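Local coordinates for tyrosine specific protein phosphatase (Trypanosoma cruzi, PDB 4AZ1) that probably hydrolyses phosphotyrosine in proteins, releasing inorganic phosphate and restoring the tyrosine hydroxyl, at residues A[99-102]-A[103-107]; A[106-110]-A[111-115]; A[54-58]-A[59-63]. All blocks are in the same frame, centred on the assembly; numbering follows the deposited sequence.

Interaction 1: A[99-102]-A[103-107]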
loop_
_atom_site.group_PDB
_atom_site.type_symbol
_atom_site.label_atom_id
_atom_site.label_comp_id
_atom_site.label_asym_id
_atom_site.label_seq_id
_atom_site.Cartn_x
_atom_site.Cartn_y
_atom_site.Cartn_z
ATOM N N GLN A 99 -2.560 -3.447 -0.559
ATOM C CA GLN A 99 -2.641 -3.070 0.848
ATOM C C GLN A 99 -1.393 -3.482 1.638
ATOM O O GLN A 99 -1.224 -3.091 2.792
ATOM C CB GLN A 99 -3.915 -3.621 1.495
ATOM C CG GLN A 99 -5.207 -3.232 0.760
ATOM C CD GLN A 99 -5.492 -1.725 0.737
ATOM O OE1 GLN A 99 -4.835 -0.932 1.419
ATOM N NE2 GLN A 99 -6.492 -1.331 -0.051
ATOM N N GLY A 100 -0.504 -4.245 1.008
ATOM C CA GLY A 100 0.723 -4.673 1.660
ATOM C C GLY A 100 1.944 -3.918 1.161
ATOM O O GLY A 100 3.048 -4.077 1.692
ATOM N N ILE A 101 1.749 -3.094 0.137
ATOM C CA ILE A 101 2.849 -2.292 -0.397
ATOM C C ILE A 101 3.476 -1.326 0.627
ATOM O O ILE A 101 4.701 -1.186 0.647
ATOM C CB ILE A 101 2.464 -1.580 -1.715
ATOM C CG1 ILE A 101 2.422 -2.591 -2.860
ATOM C CG2 ILE A 101 3.450 -0.447 -2.070
ATOM C CD1 ILE A 101 1.814 -2.020 -4.154
ATOM N N PRO A 102 2.655 -0.673 1.486
ATOM C CA PRO A 102 3.315 0.218 2.447
ATOM C C PRO A 102 4.260 -0.560 3.369
ATOM O O PRO A 102 5.348 -0.057 3.697
ATOM C CB PRO A 102 2.146 0.801 3.252
ATOM C CG PRO A 102 0.956 0.689 2.349
ATOM C CD PRO A 102 1.181 -0.568 1.558
ATOM N N ASP A 103 3.844 -1.757 3.785
ATOM C CA ASP A 103 4.704 -2.644 4.571
ATOM C C ASP A 103 5.993 -2.961 3.824
ATOM O O ASP A 103 7.088 -2.972 4.400
ATOM C CB ASP A 103 3.980 -3.956 4.856
ATOM C CG ASP A 103 2.659 -3.749 5.571
ATOM O OD1 ASP A 103 1.711 -3.203 4.942
ATOM O OD2 ASP A 103 2.574 -4.144 6.755
ATOM N N PHE A 104 5.858 -3.233 2.536
ATOM C CA PHE A 104 7.000 -3.656 1.736
ATOM C C PHE A 104 8.003 -2.504 1.660
ATOM O O PHE A 104 9.202 -2.686 1.914
ATOM C CB PHE A 104 6.514 -4.069 0.348
ATOM C CG PHE A 104 7.606 -4.540 -0.586
ATOM C CD1 PHE A 104 8.254 -5.751 -0.374
ATOM C CD2 PHE A 104 7.957 -3.784 -1.696
ATOM C CE1 PHE A 104 9.244 -6.191 -1.255
ATOM C CE2 PHE A 104 8.952 -4.216 -2.578
ATOM C CZ PHE A 104 9.589 -5.416 -2.360
ATOM N N LEU A 105 7.504 -1.315 1.340
ATOM C CA LEU A 105 8.367 -0.141 1.202
ATOM C C LEU A 105 8.998 0.237 2.537
ATOM O O LEU A 105 10.169 0.654 2.597
ATOM C CB LEU A 105 7.588 1.049 0.622
ATOM C CG LEU A 105 7.020 0.845 -0.791
ATOM C CD1 LEU A 105 6.350 2.120 -1.343
ATOM C CD2 LEU A 105 8.076 0.356 -1.752
ATOM N N ALA A 106 8.220 0.100 3.608
ATOM C CA ALA A 106 8.723 0.413 4.941
ATOM C C ALA A 106 9.871 -0.521 5.304
ATOM O O ALA A 106 10.852 -0.108 5.939
ATOM C CB ALA A 106 7.615 0.298 5.974
ATOM N N MET A 107 9.725 -1.787 4.922
ATOM C CA MET A 107 10.771 -2.779 5.126
ATOM C C MET A 107 12.027 -2.369 4.380
ATOM O O MET A 107 13.107 -2.352 4.966
ATOM C CB MET A 107 10.313 -4.163 4.656
ATOM C CG MET A 107 11.352 -5.266 4.859
ATOM S SD MET A 107 12.499 -5.448 3.458
ATOM C CE MET A 107 11.310 -5.640 2.115
#
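Ile101 and Leu105 meet on the first turn of helix 101-110, a helix of the protein tyrosine phosphatase domain that packs against strand 142-145 at the edge of the central sheet. A short 3-10 segment at Gln99 and Gly100 leads into it, and the regular i to i+4 pattern begins at once. Phe104 N donates to Gly100 O at 3.1 Å, and Leu105 N reaches Ile101 O at 2.9 Å in a nearly straight bond, N-H...O angle 171°.

The side chains of Ile101 and Leu105 run side by side in the same direction. The methyl branch of Ile101 makes the touch, CG2 lying 3.9 Å from Leu105 CD1, because CG2 is anti to the backbone N while CG1 (chi1 -74°) takes the other branch away. Both residues also rest on Val145, so branched aliphatic groups suit this buried face. Pro102 joins them there, and its missing N-H costs little in a first turn, where amides have no helical carbonyl behind them. Ile101 and Pro102 also pack on Leu52 and Asp53 of the second subunit.

Asp103 serves a different face. Its carboxylate stays near the helix start, OD1 3.6 Å from Gly100 O, and OD2 is held by a salt bridge to Lys48 and a hydrogen bond from Tyr76 N, which gives this buried oxygen two partners. The positive end of the helix dipole would probably favour the charge too. Phe104, with CG anti to the backbone N, carries its ring away from the first turn to meet Tyr133 edge-to-face. Ala106 N donates to Pro102 O at 2.9 Å, and as the helix carries Ala106 past, its CB lies 3.2 Å from that same oxygen.

Interaction 2: A[106-110]-A[111-115]; sequences AMLYE and KKISL
Lys112 folds back over Tyr109 in a local capping contact at the C-terminal end of helix 101-110, where the chain turns toward strand 115-118. Lys112 NZ stands 3.9 Å from the centroid of the Tyr109 ring, 15° off the normal, which makes a cation-pi contact over one face. The same ammonium donates to Tyr109 O at 3.0 Å. A bend at chi2 (-54°) brings the long chain back to this oxygen, and lysine thus offers a positive charge that would suit the carbonyl end of a helix. The tyrosine hydroxyl in turn bonds Pro182 O.

Lys111 N still makes a helical bond to Met107 O. Beyond it Lys112 takes a positive phi of 59°, reversing the chain so that Ile113 N reaches Leu108 O at 3.0 Å, while Lys112 N makes a weak bond to Tyr109 O.

The reversal also brings apolar groups together. Leu108 and Ile113 cross at about a right angle, CD2 of Leu108 lying 3.6 Å from CB of Ile113, and both rest on Val223 of the sheet. Met107 SD also reaches Ile113 CG1, 3.9 Å away, the two chains crossing at a slant. Lys111, bent at chi2, runs alongside Glu110 in the same direction, and its NZ bonds Thr66 OG1. Paired backward bonds, a left-handed residue and an apolar contact spanning them are the marks of a Schellman motif, here linking helix to strand.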
loop_
_atom_site.group_PDB
_atom_site.type_symbol
_atom_site.label_atom_id
_atom_site.label_comp_id
_atom_site.label_asym_id
_atom_site.label_seq_id
_atom_site.Cartn_x
_atom_site.Cartn_y
_atom_site.Cartn_z
ATOM N N ALA A 106 8.220 0.100 3.608
ATOM C CA ALA A 106 8.723 0.413 4.941
ATOM C C ALA A 106 9.871 -0.521 5.304
ATOM O O ALA A 106 10.852 -0.108 5.939
ATOM C CB ALA A 106 7.615 0.298 5.974
ATOM N N MET A 107 9.725 -1.787 4.922
ATOM C CA MET A 107 10.771 -2.779 5.126
ATOM C C MET A 107 12.027 -2.369 4.380
ATOM O O MET A 107 13.107 -2.352 4.966
ATOM C CB MET A 107 10.313 -4.163 4.656
ATOM C CG MET A 107 11.352 -5.266 4.859
ATOM S SD MET A 107 12.499 -5.448 3.458
ATOM C CE MET A 107 11.310 -5.640 2.115
ATOM N N LEU A 108 11.881 -2.033 3.094
ATOM C CA LEU A 108 13.023 -1.622 2.285
ATOM C C LEU A 108 13.726 -0.462 2.957
ATOM O O LEU A 108 14.962 -0.394 2.990
ATOM C CB LEU A 108 12.571 -1.173 0.899
ATOM C CG LEU A 108 12.012 -2.248 -0.016
ATOM C CD1 LEU A 108 11.676 -1.635 -1.370
ATOM C CD2 LEU A 108 13.062 -3.356 -0.143
ATOM N N TYR A 109 12.923 0.443 3.508
ATOM C CA TYR A 109 13.442 1.664 4.085
ATOM C C TYR A 109 14.135 1.426 5.419
ATOM O O TYR A 109 15.258 1.882 5.624
ATOM C CB TYR A 109 12.324 2.697 4.258
ATOM C CG TYR A 109 12.846 4.009 4.777
ATOM C CD1 TYR A 109 13.448 4.927 3.918
ATOM C CD2 TYR A 109 12.768 4.325 6.129
ATOM C CE1 TYR A 109 13.947 6.128 4.393
ATOM C CE2 TYR A 109 13.265 5.531 6.612
ATOM C CZ TYR A 109 13.849 6.424 5.738
ATOM O OH TYR A 109 14.345 7.617 6.211
ATOM N N GLU A 110 13.452 0.752 6.338
ATOM C CA GLU A 110 14.007 0.510 7.668
ATOM C C GLU A 110 15.235 -0.412 7.621
ATOM O O GLU A 110 16.192 -0.219 8.376
ATOM C CB GLU A 110 12.940 -0.082 8.599
ATOM C CG GLU A 110 13.364 -0.150 10.071
ATOM C CD GLU A 110 13.123 -1.516 10.691
ATOM O OE1 GLU A 110 12.199 -2.223 10.235
ATOM O OE2 GLU A 110 13.865 -1.886 11.629
ATOM N N LYS A 111 15.203 -1.404 6.730
ATOM C CA LYS A 111 16.305 -2.356 6.616
ATOM C C LYS A 111 17.420 -1.869 5.696
ATOM O O LYS A 111 18.458 -2.527 5.591
ATOM C CB LYS A 111 15.797 -3.731 6.153
ATOM C CG LYS A 111 14.978 -4.444 7.207
ATOM C CD LYS A 111 15.801 -4.625 8.470
ATOM C CE LYS A 111 14.972 -5.201 9.605
ATOM N NZ LYS A 111 15.832 -5.605 10.778
ATOM N N LYS A 112 17.205 -0.723 5.047
ATOM C CA LYS A 112 18.214 -0.130 4.162
ATOM C C LYS A 112 18.578 -1.096 3.031
ATOM O O LYS A 112 19.751 -1.263 2.681
ATOM C CB LYS A 112 19.481 0.282 4.943
ATOM C CG LYS A 112 19.227 1.180 6.161
ATOM C CD LYS A 112 18.427 2.422 5.787
ATOM C CE LYS A 112 17.897 3.148 7.032
ATOM N NZ LYS A 112 16.832 4.140 6.691
ATOM N N ILE A 113 17.567 -1.736 2.463
ATOM C CA ILE A 113 17.793 -2.680 1.379
ATOM C C ILE A 113 18.371 -1.939 0.170
ATOM O O ILE A 113 17.882 -0.865 -0.204
ATOM C CB ILE A 113 16.498 -3.421 1.026
ATOM C CG1 ILE A 113 16.040 -4.261 2.225
ATOM C CG2 ILE A 113 16.685 -4.282 -0.217
ATOM C CD1 ILE A 113 17.097 -5.255 2.728
ATOM N N SER A 114 19.427 -2.491 -0.423
ATOM C CA SER A 114 20.104 -1.810 -1.525
ATOM C C SER A 114 19.675 -2.329 -2.910
ATOM O O SER A 114 19.764 -1.601 -3.906
ATOM C CB SER A 114 21.629 -1.853 -1.322
ATOM O OG SER A 114 22.333 -1.746 -2.545
ATOM N N LEU A 115 19.175 -3.564 -2.969
ATOM C CA LEU A 115 18.862 -4.173 -4.260
ATOM C C LEU A 115 17.618 -5.051 -4.188
ATOM O O LEU A 115 17.517 -5.969 -3.360
ATOM C CB LEU A 115 20.055 -4.990 -4.796
ATOM C CG LEU A 115 19.820 -5.814 -6.071
ATOM C CD1 LEU A 115 19.465 -4.905 -7.245
ATOM C CD2 LEU A 115 21.037 -6.671 -6.420
#

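Interaction 3: A[54-58]-A[59-63]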
loop_
_atom_site.group_PDB
_atom_site.type_symbol
_atom_site.label_atom_id
_atom_site.label_comp_id
_atom_site.label_asym_id
_atom_site.label_seq_id
_atom_site.Cartn_x
_atom_site.Cartn_y
_atom_site.Cartn_z
ATOM N N ILE A 54 0.242 -20.012 0.153
ATOM C CA ILE A 54 1.681 -19.810 0.054
ATOM C C ILE A 54 2.066 -18.943 1.232
ATOM O O ILE A 54 1.891 -17.717 1.199
ATOM C CB ILE A 54 2.113 -19.134 -1.259
ATOM C CG1 ILE A 54 1.498 -19.853 -2.467
ATOM C CG2 ILE A 54 3.638 -19.106 -1.340
ATOM C CD1 ILE A 54 2.293 -21.039 -2.975
ATOM N N LEU A 55 2.597 -19.586 2.267
ATOM C CA LEU A 55 2.847 -18.925 3.542
ATOM C C LEU A 55 4.337 -18.908 3.860
ATOM O O LEU A 55 5.078 -19.792 3.425
ATOM C CB LEU A 55 2.093 -19.651 4.657
ATOM C CG LEU A 55 0.586 -19.826 4.474
ATOM C CD1 LEU A 55 -0.001 -20.613 5.639
ATOM C CD2 LEU A 55 -0.113 -18.479 4.334
ATOM N N ALA A 56 4.769 -17.902 4.617
ATOM C CA ALA A 56 6.177 -17.770 5.016
ATOM C C ALA A 56 6.453 -18.487 6.339
ATOM O O ALA A 56 5.734 -18.258 7.311
ATOM C CB ALA A 56 6.529 -16.289 5.146
ATOM N N ASN A 57 7.492 -19.329 6.387
ATOM C CA ASN A 57 7.878 -20.001 7.640
ATOM C C ASN A 57 8.147 -19.017 8.767
ATOM O O ASN A 57 8.820 -18.008 8.560
ATOM C CB ASN A 57 9.142 -20.857 7.470
ATOM C CG ASN A 57 9.035 -21.847 6.332
ATOM O OD1 ASN A 57 8.519 -21.534 5.257
ATOM N ND2 ASN A 57 9.535 -23.052 6.562
ATOM N N GLU A 58 7.645 -19.329 9.960
ATOM C CA GLU A 58 7.817 -18.467 11.119
ATOM C C GLU A 58 9.288 -18.311 11.498
ATOM O O GLU A 58 9.756 -17.206 11.772
ATOM C CB GLU A 58 7.049 -19.053 12.309
ATOM C CG GLU A 58 6.959 -18.135 13.513
ATOM C CD GLU A 58 6.149 -16.882 13.225
ATOM O OE1 GLU A 58 5.178 -16.967 12.437
ATOM O OE2 GLU A 58 6.478 -15.815 13.790
ATOM N N ALA A 59 10.013 -19.426 11.507
ATOM C CA ALA A 59 11.392 -19.454 11.997
ATOM C C ALA A 59 12.331 -18.504 11.259
ATOM O O ALA A 59 13.290 -18.006 11.844
ATOM C CB ALA A 59 11.936 -20.868 11.936
ATOM N N THR A 60 12.061 -18.273 9.976
ATOM C CA THR A 60 12.925 -17.441 9.151
ATOM C C THR A 60 12.165 -16.247 8.564
ATOM O O THR A 60 12.621 -15.610 7.607
ATOM C CB THR A 60 13.553 -18.265 8.013
ATOM O OG1 THR A 60 12.515 -18.803 7.190
ATOM C CG2 THR A 60 14.389 -19.409 8.573
ATOM N N LEU A 61 11.012 -15.942 9.150
ATOM C CA LEU A 61 10.176 -14.840 8.681
ATOM C C LEU A 61 10.956 -13.519 8.700
ATOM O O LEU A 61 11.574 -13.175 9.704
ATOM C CB LEU A 61 8.925 -14.725 9.556
ATOM C CG LEU A 61 7.950 -13.598 9.193
ATOM C CD1 LEU A 61 7.283 -13.895 7.860
ATOM C CD2 LEU A 61 6.920 -13.435 10.264
ATOM N N TYR A 62 10.953 -12.797 7.586
ATOM C CA TYR A 62 11.688 -11.537 7.500
ATOM C C TYR A 62 10.704 -10.371 7.461
ATOM O O TYR A 62 9.683 -10.447 6.775
ATOM C CB TYR A 62 12.609 -11.517 6.265
ATOM C CG TYR A 62 13.592 -10.350 6.253
ATOM C CD1 TYR A 62 14.803 -10.428 6.937
ATOM C CD2 TYR A 62 13.305 -9.174 5.559
ATOM C CE1 TYR A 62 15.704 -9.370 6.933
ATOM C CE2 TYR A 62 14.198 -8.114 5.549
ATOM C CZ TYR A 62 15.397 -8.216 6.238
ATOM O OH TYR A 62 16.286 -7.163 6.236
ATOM N N PRO A 63 11.016 -9.281 8.177
ATOM C CA PRO A 63 12.257 -9.028 8.923
ATOM C C PRO A 63 12.254 -9.456 10.392
ATOM O O PRO A 63 13.175 -9.066 11.111
ATOM C CB PRO A 63 12.360 -7.504 8.874
ATOM C CG PRO A 63 10.937 -7.073 8.974
ATOM C CD PRO A 63 10.157 -8.084 8.142
#
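The methyl of Ala56, just before a type I beta turn from Glu58 to Leu61, points at the side chain of Leu61, the turn's last residue, in the long connection between helix 40-44 and strand 79-82. Leu61 CD1 comes to 3.7 Å from Ala56 CB. Leu61 has CG anti to its backbone N (chi1 179°), which carries the isobutyl end back along the incoming chain, where it also packs on Thr41. Alanine suits its place because its one methyl is enough to meet the CD1 branch.

The turn closes through Leu61 N and Glu58 O, 3.2 Å apart. The N-H points well at the oxygen, at 165°, but it arrives from above the carbonyl plane, 71° out of it, instead of along a lone pair. Leu61 CB lies 3.4 Å from both Glu58 O and Asn57 O.

On another side of the turn Asn57 and Thr60 lie near each other without bonding, Asn57 CB being 4.0 Å from Thr60 OG1. Their polar ends look outward to the rest of the fold. Asn57 OD1 accepts from Phe268 N, and Thr60 OG1 joins Gln266 O to Asn80 ND2. Glu58 sends its carboxylate to Thr41 N, at the start of helix 40-44, where an acid would be expected to suit the N-H groups of a helix start.

Beyond the turn Pro63 follows a cis peptide, and its CB lies 3.7 Å above the centre of the Tyr62 ring. The chemistry divides the work: a single turn bond and one apolar touch shape the loop from within, whereas amide, hydroxyl and carboxylate spend their bonding on neighbours, so the turn's position probably depends as much on those partners as on its own closure.

In the fold
Along the chain interaction 3 comes first, then interaction 1 and finally interaction 2. Interaction 1 covers the entry and first turns of helix 101-110 and interaction 2 its C-terminal end and exit; they share Ala106 and Met107, with centres about 10 Å apart. Interaction 3 lies in the earlier loop, its centre about 16 Å from that of interaction 1 and 17 Å from that of interaction 2. Tyr62 bridges the gap, touching Met107, Lys111 and Ile113, while Pro63 meets Lys111. The end of the helix and its exit thus lie between this loop and the central mixed sheet: the exit leads into strand 115-118, neighbour of strand 222-225, which in this family runs into the phosphate-binding P-loop.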